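Local coordinates for phosphodiesterase (Trypanosoma brucei brucei, PDB 5H2Q), which belongs to the cyclic nucleotide phosphodiesterase family of the HD superfamily and folds into an all-helical domain carrying a zinc ion and a magnesium ion, at residues T102-G107 with D235-A240. Residues are numbered along the deposited sequence; the frame is centred on the assembly and turned at random.
Sequences TFLYRG and DVLMKA
The carbonyl oxygen T102 O takes two backbone N-H groups at the end of helix 90-105, one residue before F103, whose side chain reaches L237 and A240. R106 N lies 2.8 Å and G107 N 2.9 Å from T102 O. The chain leaves the helix here. No hydrogen bond crosses between the segments; the side chains meet through carbon atoms. The F103 ring approaches A240 with its CE2 corner, and CE2 comes to 3.6 Å from A240 CB. The backbone carbon A240 C sits at the ring edge, in the ring plane. With CG of F103 anti to its carbonyl carbon (chi1 -63°), the ring extends to the small A240 side chain. The contact joins helix 90-105 to helix 227-242 in the buried interior of the helical phosphodiesterase domain. A240 also touches F305 and F306 of helix 290-312, and its side chain is about 10 Å from the bound LLI. L237 splits its two methyls between neighbours. Its CD2 packs 3.9 Å from F103 CB, the side chains running past each other in opposite directions. Its CD1 meets L104 CD2 at 3.7 Å. L237 also touches L121 of helix 115-127 and loop residue V109, while F103 reaches M317.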
loop_
_atom_site.group_PDB
_atom_site.type_symbol
_atom_site.label_atom_id
_atom_site.label_comp_id
_atom_site.label_asym_id
_atom_site.label_seq_id
_atom_site.Cartn_x
_atom_site.Cartn_y
_atom_site.Cartn_z
ATOM N N THR A 102 -0.203 5.013 -10.862
ATOM C CA THR A 102 -0.342 6.406 -11.311
ATOM C C THR A 102 0.891 7.220 -11.027
ATOM O O THR A 102 1.213 8.093 -11.841
ATOM C CB THR A 102 -1.593 7.104 -10.780
ATOM O OG1 THR A 102 -1.433 7.364 -9.389
ATOM C CG2 THR A 102 -2.901 6.325 -11.058
ATOM N N PHE A 103 1.553 6.995 -9.870
ATOM C CA PHE A 103 2.783 7.752 -9.563
ATOM C C PHE A 103 3.842 7.425 -10.572
ATOM O O PHE A 103 4.517 8.312 -11.050
ATOM C CB PHE A 103 3.298 7.464 -8.155
ATOM C CG PHE A 103 2.377 7.852 -7.021
ATOM C CD1 PHE A 103 1.352 8.783 -7.215
ATOM C CD2 PHE A 103 2.540 7.300 -5.754
ATOM C CE1 PHE A 103 0.514 9.163 -6.150
ATOM C CE2 PHE A 103 1.703 7.682 -4.697
ATOM C CZ PHE A 103 0.690 8.594 -4.907
ATOM N N LEU A 104 3.966 6.135 -10.936
ATOM C CA LEU A 104 4.958 5.733 -11.922
ATOM C C LEU A 104 4.672 6.251 -13.311
ATOM O O LEU A 104 5.590 6.794 -13.925
ATOM C CB LEU A 104 5.059 4.179 -11.974
ATOM C CG LEU A 104 5.618 3.490 -10.733
ATOM C CD1 LEU A 104 5.447 1.960 -10.819
ATOM C CD2 LEU A 104 7.087 3.852 -10.526
ATOM N N TYR A 105 3.434 6.086 -13.820
ATOM C CA TYR A 105 3.142 6.331 -15.250
ATOM C C TYR A 105 2.327 7.578 -15.592
ATOM O O TYR A 105 2.159 7.883 -16.783
ATOM C CB TYR A 105 2.505 5.078 -15.855
ATOM C CG TYR A 105 3.439 3.885 -15.725
ATOM C CD1 TYR A 105 4.646 3.834 -16.428
ATOM C CD2 TYR A 105 3.184 2.875 -14.807
ATOM C CE1 TYR A 105 5.542 2.778 -16.257
ATOM C CE2 TYR A 105 4.070 1.809 -14.630
ATOM C CZ TYR A 105 5.245 1.761 -15.365
ATOM O OH TYR A 105 6.108 0.707 -15.207
ATOM N N ARG A 106 1.839 8.310 -14.578
ATOM C CA ARG A 106 1.162 9.586 -14.777
ATOM C C ARG A 106 2.087 10.641 -14.142
ATOM O O ARG A 106 2.175 11.749 -14.656
ATOM C CB ARG A 106 -0.243 9.625 -14.149
ATOM C CG ARG A 106 -1.206 8.549 -14.648
ATOM C CD ARG A 106 -1.684 8.832 -16.049
ATOM N NE ARG A 106 -2.819 7.987 -16.411
ATOM C CZ ARG A 106 -3.555 8.161 -17.499
ATOM N NH1 ARG A 106 -3.290 9.159 -18.336
ATOM N NH2 ARG A 106 -4.568 7.341 -17.760
ATOM N N GLY A 107 2.761 10.280 -13.042
ATOM C CA GLY A 107 3.726 11.132 -12.345
ATOM C C GLY A 107 5.146 11.076 -12.868
ATOM O O GLY A 107 6.020 11.769 -12.339
ATOM N N ASP A 235 11.201 2.729 -1.745
ATOM C CA ASP A 235 10.657 2.839 -0.369
ATOM C C ASP A 235 9.738 4.047 -0.272
ATOM O O ASP A 235 8.609 3.945 0.216
ATOM C CB ASP A 235 11.808 3.006 0.640
ATOM C CG ASP A 235 12.760 1.848 0.784
ATOM O OD1 ASP A 235 12.411 0.717 0.339
ATOM O OD2 ASP A 235 13.841 2.046 1.384
ATOM N N VAL A 236 10.199 5.204 -0.789
ATOM C CA VAL A 236 9.415 6.439 -0.800
ATOM C C VAL A 236 8.123 6.305 -1.614
ATOM O O VAL A 236 7.074 6.813 -1.196
ATOM C CB VAL A 236 10.316 7.615 -1.252
ATOM C CG1 VAL A 236 9.510 8.794 -1.798
ATOM C CG2 VAL A 236 11.202 8.032 -0.089
ATOM N N LEU A 237 8.153 5.559 -2.732
ATOM C CA LEU A 237 6.930 5.374 -3.494
ATOM C C LEU A 237 5.947 4.420 -2.797
ATOM O O LEU A 237 4.747 4.637 -2.863
ATOM C CB LEU A 237 7.241 4.859 -4.907
ATOM C CG LEU A 237 7.653 5.905 -5.893
ATOM C CD1 LEU A 237 7.961 5.241 -7.195
ATOM C CD2 LEU A 237 6.545 6.951 -6.106
ATOM N N MET A 238 6.455 3.361 -2.161
ATOM C CA MET A 238 5.612 2.439 -1.378
ATOM C C MET A 238 4.971 3.245 -0.240
ATOM O O MET A 238 3.757 3.180 -0.014
ATOM C CB MET A 238 6.501 1.313 -0.810
ATOM C CG MET A 238 5.744 0.131 -0.199
ATOM S SD MET A 238 4.413 -0.644 -1.184
ATOM C CE MET A 238 5.217 -0.937 -2.748
ATOM N N LYS A 239 5.793 4.034 0.473
ATOM C CA LYS A 239 5.264 4.886 1.536
ATOM C C LYS A 239 4.208 5.858 0.998
ATOM O O LYS A 239 3.183 6.035 1.638
ATOM C CB LYS A 239 6.411 5.671 2.171
ATOM C CG LYS A 239 7.199 4.832 3.151
ATOM C CD LYS A 239 8.296 5.677 3.848
ATOM C CE LYS A 239 7.773 6.846 4.676
ATOM N NZ LYS A 239 6.608 6.484 5.536
ATOM N N ALA A 240 4.457 6.502 -0.179
ATOM C CA ALA A 240 3.526 7.434 -0.808
ATOM C C ALA A 240 2.195 6.779 -1.129
ATOM O O ALA A 240 1.150 7.353 -0.851
ATOM C CB ALA A 240 4.143 8.057 -2.059
#